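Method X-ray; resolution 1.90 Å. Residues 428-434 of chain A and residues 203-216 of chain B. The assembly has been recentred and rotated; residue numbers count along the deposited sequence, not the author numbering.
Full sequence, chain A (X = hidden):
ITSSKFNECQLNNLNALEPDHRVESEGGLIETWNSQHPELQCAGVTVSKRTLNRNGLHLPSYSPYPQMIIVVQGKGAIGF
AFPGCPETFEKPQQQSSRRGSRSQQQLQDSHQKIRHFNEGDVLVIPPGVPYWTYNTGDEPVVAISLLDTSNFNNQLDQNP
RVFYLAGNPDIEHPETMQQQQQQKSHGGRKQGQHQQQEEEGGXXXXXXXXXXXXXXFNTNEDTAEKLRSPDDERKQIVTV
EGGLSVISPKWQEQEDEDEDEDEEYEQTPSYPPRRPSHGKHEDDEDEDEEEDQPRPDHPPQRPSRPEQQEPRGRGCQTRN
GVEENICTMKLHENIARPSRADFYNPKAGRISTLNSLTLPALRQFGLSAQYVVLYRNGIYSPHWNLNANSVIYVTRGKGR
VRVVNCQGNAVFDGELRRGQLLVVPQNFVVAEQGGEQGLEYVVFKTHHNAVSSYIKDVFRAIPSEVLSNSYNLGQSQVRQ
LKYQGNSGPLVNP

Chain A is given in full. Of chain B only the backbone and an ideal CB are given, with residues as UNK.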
ATOM      1  N   PHE A 428     -21.743  -9.275 -18.733  1.00 18.46           N
ATOM      2  CA  PHE A 428     -22.776 -10.047 -19.425  1.00 23.64           C
ATOM      3  C   PHE A 428     -23.391 -10.990 -18.385  1.00 26.15           C
ATOM      4  O   PHE A 428     -22.680 -11.562 -17.550  1.00 23.53           O
ATOM      5  CB  PHE A 428     -22.189 -10.876 -20.579  1.00 19.87           C
ATOM      6  CG  PHE A 428     -21.902 -10.085 -21.832  1.00 22.76           C
ATOM      7  CD1 PHE A 428     -22.044 -10.681 -23.084  1.00 21.56           C
ATOM      8  CD2 PHE A 428     -21.458  -8.767 -21.768  1.00 27.06           C
ATOM      9  CE1 PHE A 428     -21.749  -9.979 -24.253  1.00 23.84           C
ATOM     10  CE2 PHE A 428     -21.157  -8.053 -22.934  1.00 23.38           C
ATOM     11  CZ  PHE A 428     -21.305  -8.661 -24.180  1.00 23.49           C
ATOM     12  N   VAL A 429     -24.706 -11.156 -18.431  1.00 24.19           N
ATOM     13  CA  VAL A 429     -25.373 -12.016 -17.467  1.00 19.50           C
ATOM     14  C   VAL A 429     -25.364 -13.459 -17.934  1.00 22.37           C
ATOM     15  O   VAL A 429     -25.691 -13.760 -19.079  1.00 22.40           O
ATOM     16  CB  VAL A 429     -26.813 -11.546 -17.225  1.00 25.92           C
ATOM     17  CG1 VAL A 429     -27.467 -12.388 -16.137  1.00 22.66           C
ATOM     18  CG2 VAL A 429     -26.804 -10.073 -16.841  1.00 20.55           C
ATOM     19  N   VAL A 430     -24.987 -14.354 -17.031  1.00 23.32           N
ATOM     20  CA  VAL A 430     -24.903 -15.764 -17.356  1.00 19.66           C
ATOM     21  C   VAL A 430     -25.600 -16.621 -16.314  1.00 22.93           C
ATOM     22  O   VAL A 430     -25.760 -16.219 -15.152  1.00 24.04           O
ATOM     23  CB  VAL A 430     -23.410 -16.209 -17.472  1.00 26.14           C
ATOM     24  CG1 VAL A 430     -22.672 -15.905 -16.174  1.00 19.14           C
ATOM     25  CG2 VAL A 430     -23.311 -17.703 -17.795  1.00 22.06           C
ATOM     26  N   ALA A 431     -26.022 -17.802 -16.749  1.00 21.76           N
ATOM     27  CA  ALA A 431     -26.679 -18.767 -15.883  1.00 20.73           C
ATOM     28  C   ALA A 431     -26.350 -20.155 -16.420  1.00 21.90           C
ATOM     29  O   ALA A 431     -26.123 -20.329 -17.620  1.00 22.72           O
ATOM     30  CB  ALA A 431     -28.180 -18.539 -15.877  1.00 23.66           C
ATOM     31  N   GLU A 432     -26.296 -21.135 -15.527  1.00 24.32           N
ATOM     32  CA  GLU A 432     -25.988 -22.503 -15.924  1.00 24.81           C
ATOM     33  C   GLU A 432     -26.915 -23.501 -15.231  1.00 22.95           C
ATOM     34  O   GLU A 432     -27.400 -23.254 -14.128  1.00 21.14           O
ATOM     35  CB  GLU A 432     -24.545 -22.865 -15.554  1.00 22.23           C
ATOM     36  CG  GLU A 432     -23.454 -22.135 -16.308  1.00 20.57           C
ATOM     37  CD  GLU A 432     -22.934 -20.908 -15.581  1.00 25.57           C
ATOM     38  OE1 GLU A 432     -21.904 -20.359 -16.033  1.00 20.14           O
ATOM     39  OE2 GLU A 432     -23.547 -20.487 -14.571  1.00 17.14           O
ATOM     40  N   GLN A 433     -27.160 -24.631 -15.879  1.00 21.38           N
ATOM     41  CA  GLN A 433     -27.985 -25.668 -15.269  1.00 22.60           C
ATOM     42  C   GLN A 433     -27.398 -27.030 -15.590  1.00 24.15           C
ATOM     43  O   GLN A 433     -27.203 -27.373 -16.756  1.00 23.97           O
ATOM     44  CB  GLN A 433     -29.436 -25.603 -15.749  1.00 22.86           C
ATOM     45  CG  GLN A 433     -30.276 -26.774 -15.225  1.00 24.27           C
ATOM     46  CD  GLN A 433     -31.776 -26.525 -15.264  1.00 25.75           C
ATOM     47  OE1 GLN A 433     -32.305 -25.940 -16.211  1.00 29.17           O
ATOM     48  NE2 GLN A 433     -32.472 -26.994 -14.235  1.00 27.64           N
ATOM     49  N   GLY A 434     -27.104 -27.794 -14.545  1.00 20.53           N
ATOM     50  CA  GLY A 434     -26.538 -29.116 -14.729  1.00 25.62           C
ATOM     51  C   GLY A 434     -27.483 -30.070 -15.438  1.00 30.61           C
ATOM     52  O   GLY A 434     -28.699 -30.036 -15.219  1.00 25.97           O
TER
ATOM     53  N   UNK B 203     -33.977  -5.478 -21.376  1.00 28.13           N
ATOM     54  CA  UNK B 203     -33.252  -5.675 -20.127  1.00 29.69           C
ATOM     55  C   UNK B 203     -32.491  -6.991 -20.202  1.00 30.12           C
ATOM     56  O   UNK B 203     -32.760  -7.817 -21.070  1.00 24.38           O
ATOM     57  CB  UNK B 203     -34.202  -5.661 -18.928  1.00 29.69           C
ATOM     58  N   UNK B 204     -31.539  -7.186 -19.297  1.00 24.37           N
ATOM     59  CA  UNK B 204     -30.779  -8.423 -19.301  1.00 26.67           C
ATOM     60  C   UNK B 204     -31.707  -9.589 -18.962  1.00 24.68           C
ATOM     61  O   UNK B 204     -31.484 -10.715 -19.402  1.00 23.85           O
ATOM     62  CB  UNK B 204     -29.613  -8.348 -18.313  1.00 26.67           C
ATOM     63  N   UNK B 205     -32.762  -9.312 -18.199  1.00 23.75           N
ATOM     64  CA  UNK B 205     -33.701 -10.367 -17.826  1.00 30.11           C
ATOM     65  C   UNK B 205     -34.578 -10.819 -18.993  1.00 28.20           C
ATOM     66  O   UNK B 205     -35.049 -11.954 -19.010  1.00 26.33           O
ATOM     67  CB  UNK B 205     -34.588  -9.886 -16.676  1.00 30.11           C
ATOM     68  N   UNK B 206     -34.790  -9.937 -19.968  1.00 23.20           N
ATOM     69  CA  UNK B 206     -35.613 -10.278 -21.127  1.00 22.89           C
ATOM     70  C   UNK B 206     -34.892 -11.294 -22.014  1.00 28.15           C
ATOM     71  O   UNK B 206     -35.494 -11.886 -22.907  1.00 33.79           O
ATOM     72  CB  UNK B 206     -35.957  -9.021 -21.929  1.00 22.89           C
ATOM     73  N   UNK B 207     -33.600 -11.488 -21.762  1.00 26.12           N
ATOM     74  CA  UNK B 207     -32.822 -12.440 -22.535  1.00 24.47           C
ATOM     75  C   UNK B 207     -33.010 -13.877 -22.063  1.00 29.09           C
ATOM     76  O   UNK B 207     -32.467 -14.814 -22.658  1.00 28.47           O
ATOM     77  CB  UNK B 207     -31.339 -12.067 -22.472  1.00 24.47           C
ATOM     78  N   UNK B 208     -33.772 -14.051 -20.986  1.00 25.97           N
ATOM     79  CA  UNK B 208     -34.060 -15.378 -20.439  1.00 29.34           C
ATOM     80  C   UNK B 208     -35.541 -15.681 -20.649  1.00 27.58           C
ATOM     81  O   UNK B 208     -36.346 -14.761 -20.768  1.00 27.58           O
ATOM     82  CB  UNK B 208     -33.691 -15.459 -18.956  1.00 29.34           C
ATOM     83  N   UNK B 209     -35.902 -16.961 -20.698  1.00 31.59           N
ATOM     84  CA  UNK B 209     -37.303 -17.332 -20.880  1.00 27.17           C
ATOM     85  C   UNK B 209     -37.992 -17.171 -19.533  1.00 35.07           C
ATOM     86  O   UNK B 209     -37.335 -17.199 -18.493  1.00 35.05           O
ATOM     87  CB  UNK B 209     -37.448 -18.758 -21.415  1.00 27.17           C
ATOM     88  N   UNK B 210     -39.311 -17.000 -19.535  1.00 25.91           N
ATOM     89  CA  UNK B 210     -40.013 -16.837 -18.270  1.00 32.20           C
ATOM     90  C   UNK B 210     -39.953 -18.148 -17.504  1.00 30.30           C
ATOM     91  O   UNK B 210     -39.952 -18.162 -16.270  1.00 29.00           O
ATOM     92  CB  UNK B 210     -41.462 -16.400 -18.493  1.00 32.20           C
ATOM     93  N   UNK B 211     -39.888 -19.255 -18.236  1.00 25.15           N
ATOM     94  CA  UNK B 211     -39.827 -20.554 -17.589  1.00 29.94           C
ATOM     95  C   UNK B 211     -38.568 -20.685 -16.730  1.00 24.24           C
ATOM     96  O   UNK B 211     -38.639 -21.049 -15.554  1.00 27.57           O
ATOM     97  CB  UNK B 211     -39.872 -21.668 -18.637  1.00 29.94           C
ATOM     98  N   UNK B 212     -37.418 -20.389 -17.325  1.00 28.14           N
ATOM     99  CA  UNK B 212     -36.145 -20.476 -16.612  1.00 28.25           C
ATOM    100  C   UNK B 212     -36.072 -19.437 -15.488  1.00 19.75           C
ATOM    101  O   UNK B 212     -35.542 -19.702 -14.417  1.00 23.98           O
ATOM    102  CB  UNK B 212     -34.979 -20.285 -17.584  1.00 28.25           C
ATOM    103  N   UNK B 213     -36.608 -18.247 -15.736  1.00 27.25           N
ATOM    104  CA  UNK B 213     -36.601 -17.204 -14.720  1.00 25.73           C
ATOM    105  C   UNK B 213     -37.428 -17.693 -13.529  1.00 27.67           C
ATOM    106  O   UNK B 213     -37.052 -17.493 -12.375  1.00 22.12           O
ATOM    107  CB  UNK B 213     -37.149 -15.887 -15.273  1.00 25.73           C
ATOM    108  N   UNK B 214     -38.543 -18.358 -13.821  1.00 26.69           N
ATOM    109  CA  UNK B 214     -39.414 -18.898 -12.781  1.00 27.77           C
ATOM    110  C   UNK B 214     -38.682 -19.951 -11.951  1.00 24.93           C
ATOM    111  O   UNK B 214     -38.825 -20.005 -10.726  1.00 22.55           O
ATOM    112  CB  UNK B 214     -40.677 -19.498 -13.402  1.00 27.77           C
ATOM    113  N   UNK B 215     -37.899 -20.794 -12.618  1.00 22.23           N
ATOM    114  CA  UNK B 215     -37.155 -21.827 -11.911  1.00 24.81           C
ATOM    115  C   UNK B 215     -35.999 -21.215 -11.115  1.00 23.98           C
ATOM    116  O   UNK B 215     -35.782 -21.564  -9.961  1.00 22.06           O
ATOM    117  CB  UNK B 215     -36.628 -22.872 -12.897  1.00 24.81           C
ATOM    118  N   UNK B 216     -35.270 -20.300 -11.752  1.00 26.28           N
ATOM    119  CA  UNK B 216     -34.117 -19.634 -11.140  1.00 27.08           C
ATOM    120  C   UNK B 216     -34.431 -18.894  -9.851  1.00 30.28           C
ATOM    121  O   UNK B 216     -33.706 -19.017  -8.861  1.00 36.10           O
ATOM    122  CB  UNK B 216     -33.510 -18.647 -12.139  1.00 27.08           C
TER

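Chain A offers an extended strand whose alternate side chains, A:Val429, A:Ala431 and A:Gln433, point at chain B: a branched apolar group, a small methyl, then an amide. Chain B meets them with a loop and then a helix whose axis runs at 77° to the strand.

Position 203 is out of reach, so chain A sets no demand. It is B:Ser203.

Position 204 points toward A:Val429, and its ideal CB already lies 3.6 Å from A:Val429 CG2. A compact apolar residue suits such close backbones: alanine, valine, perhaps isoleucine. It is B:Val204, whose CB packs on A:Val429 CG2 at 3.6 Å.

Position 205 points away, so chain A leaves the choice open; it is B:Leu205, whose end turns nearer the strand without touching it. Position 206 is out of reach and chain A sets no demand, so small polar residues would do; B:Ser206 OG donates to B:Ser203 O at 2.7 Å, closing the turn. Position 207, with phi/psi of -81/-4, does not require glycine, yet it is B:Gly207.

Position 208 has an extended backbone (-112/155) and points toward the strand, but nothing of chain A comes within 5.5 Å of its ideal CB. That gap calls for length: leucine, methionine or an aromatic. B:Phe208, chi1 m, spans it. Its CE2 lies 3.8 Å from A:Val429 CG1, which sits at the ring edge, and its CE1 lies 3.9 Å from A:Ala431 CB, so one ring serves two strand residues.

Position 209 precedes the helix, where serine, threonine, aspartate or asparagine can cap. B:Ser209 does so, its OG accepting from the N of position 212 at 3.1 Å. Positions 210 and 211 are out of reach and tolerate polar residues; they are B:Lys210 and B:His211.

Position 212 lies in the first turn of the helix and points toward the strand near A:Ala431, again across a gap. The small methyl leaves room for a large apolar side chain. B:Phe212, chi1 t, brings CE1 to 3.5 Å from A:Ala431 CB, while A:Gln433 OE1 lies 4.1 Å from its CE2; both neighbours sit at the ring edge.

Positions 213 and 214 are out of reach, and their helical backbone accepts most residues except proline and glycine: B:Leu213 and B:Ala214.

Position 215 points toward the amide of A:Gln433, too far for a short side chain. Glutamine, glutamate, lysine or arginine could approach it. B:Gln215 stops with NE2 4.4 Å from A:Gln433 OE1, and a water bridges the amides, accepting from A:Gln433 NE2 at 3.0 Å and weakly from B:Gln215 NE2 at 2.7 Å.

Position 216 is out of reach, so any helix-compatible residue would suit; B:Ser216 returns its OG to B:Phe212 O at 3.1 Å.

Chain B 203-216: SVLSGFSKHFLAQS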
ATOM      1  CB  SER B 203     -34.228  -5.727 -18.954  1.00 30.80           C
ATOM      2  OG  SER B 203     -35.082  -6.853 -19.066  1.00 28.26           O
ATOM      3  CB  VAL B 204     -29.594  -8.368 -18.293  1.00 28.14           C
ATOM      4  CG1 VAL B 204     -28.633  -7.254 -18.702  1.00 23.55           C
ATOM      5  CG2 VAL B 204     -30.104  -8.134 -16.868  1.00 17.45           C
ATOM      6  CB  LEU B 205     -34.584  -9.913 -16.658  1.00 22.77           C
ATOM      7  CG  LEU B 205     -33.875  -9.844 -15.303  1.00 25.32           C
ATOM      8  CD1 LEU B 205     -34.827  -9.342 -14.241  1.00 22.05           C
ATOM      9  CD2 LEU B 205     -33.346 -11.215 -14.941  1.00 21.63           C
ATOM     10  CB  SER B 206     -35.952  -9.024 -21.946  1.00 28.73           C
ATOM     11  OG  SER B 206     -34.820  -8.514 -22.634  1.00 24.80           O
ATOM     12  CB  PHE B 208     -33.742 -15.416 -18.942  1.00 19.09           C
ATOM     13  CG  PHE B 208     -32.282 -15.294 -18.632  1.00 20.46           C
ATOM     14  CD1 PHE B 208     -31.444 -16.405 -18.713  1.00 23.43           C
ATOM     15  CD2 PHE B 208     -31.734 -14.061 -18.296  1.00 23.50           C
ATOM     16  CE1 PHE B 208     -30.075 -16.290 -18.461  1.00 26.98           C
ATOM     17  CE2 PHE B 208     -30.365 -13.932 -18.044  1.00 26.71           C
ATOM     18  CZ  PHE B 208     -29.537 -15.047 -18.127  1.00 23.26           C
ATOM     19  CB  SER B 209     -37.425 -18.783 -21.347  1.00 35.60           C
ATOM     20  OG  SER B 209     -37.119 -19.692 -20.301  1.00 31.72           O
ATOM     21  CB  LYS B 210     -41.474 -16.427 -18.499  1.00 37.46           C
ATOM     22  CG  LYS B 210     -42.389 -17.551 -18.937  1.00 49.53           C
ATOM     23  CD  LYS B 210     -43.816 -17.055 -19.157  1.00 45.40           C
ATOM     24  CE  LYS B 210     -44.745 -18.213 -19.491  1.00 49.46           C
ATOM     25  NZ  LYS B 210     -44.243 -19.011 -20.651  1.00 61.74           N
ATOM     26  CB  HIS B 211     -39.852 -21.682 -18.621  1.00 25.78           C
ATOM     27  CG  HIS B 211     -39.778 -23.042 -18.005  1.00 27.25           C
ATOM     28  ND1 HIS B 211     -40.705 -23.490 -17.091  1.00 26.12           N
ATOM     29  CD2 HIS B 211     -38.841 -24.015 -18.100  1.00 31.38           C
ATOM     30  CE1 HIS B 211     -40.342 -24.678 -16.644  1.00 29.43           C
ATOM     31  NE2 HIS B 211     -39.215 -25.019 -17.240  1.00 32.94           N
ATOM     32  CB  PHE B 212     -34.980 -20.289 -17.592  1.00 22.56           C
ATOM     33  CG  PHE B 212     -33.627 -20.451 -16.957  1.00 22.07           C
ATOM     34  CD1 PHE B 212     -32.808 -19.350 -16.742  1.00 27.05           C
ATOM     35  CD2 PHE B 212     -33.189 -21.705 -16.536  1.00 30.69           C
ATOM     36  CE1 PHE B 212     -31.569 -19.491 -16.108  1.00 28.14           C
ATOM     37  CE2 PHE B 212     -31.957 -21.860 -15.903  1.00 27.04           C
ATOM     38  CZ  PHE B 212     -31.145 -20.750 -15.688  1.00 28.70           C
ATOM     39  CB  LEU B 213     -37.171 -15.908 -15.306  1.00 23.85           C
ATOM     40  CG  LEU B 213     -36.213 -14.714 -15.438  1.00 35.01           C
ATOM     41  CD1 LEU B 213     -34.779 -15.183 -15.680  1.00 31.47           C
ATOM     42  CD2 LEU B 213     -36.685 -13.801 -16.554  1.00 24.04           C
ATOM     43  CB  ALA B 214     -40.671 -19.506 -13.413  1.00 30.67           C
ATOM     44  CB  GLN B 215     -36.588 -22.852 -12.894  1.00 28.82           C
ATOM     45  CG  GLN B 215     -37.614 -23.520 -13.780  1.00 36.58           C
ATOM     46  CD  GLN B 215     -37.199 -24.923 -14.148  1.00 48.31           C
ATOM     47  OE1 GLN B 215     -37.479 -25.879 -13.418  1.00 49.71           O
ATOM     48  NE2 GLN B 215     -36.501 -25.058 -15.271  1.00 54.86           N
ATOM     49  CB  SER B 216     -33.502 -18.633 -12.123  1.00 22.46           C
ATOM     50  OG  SER B 216     -32.796 -19.292 -13.147  1.00 26.63           O
TER
HETATM   51  O   HOH W   1     -35.394 -27.410 -14.438  1.00 43.88           O
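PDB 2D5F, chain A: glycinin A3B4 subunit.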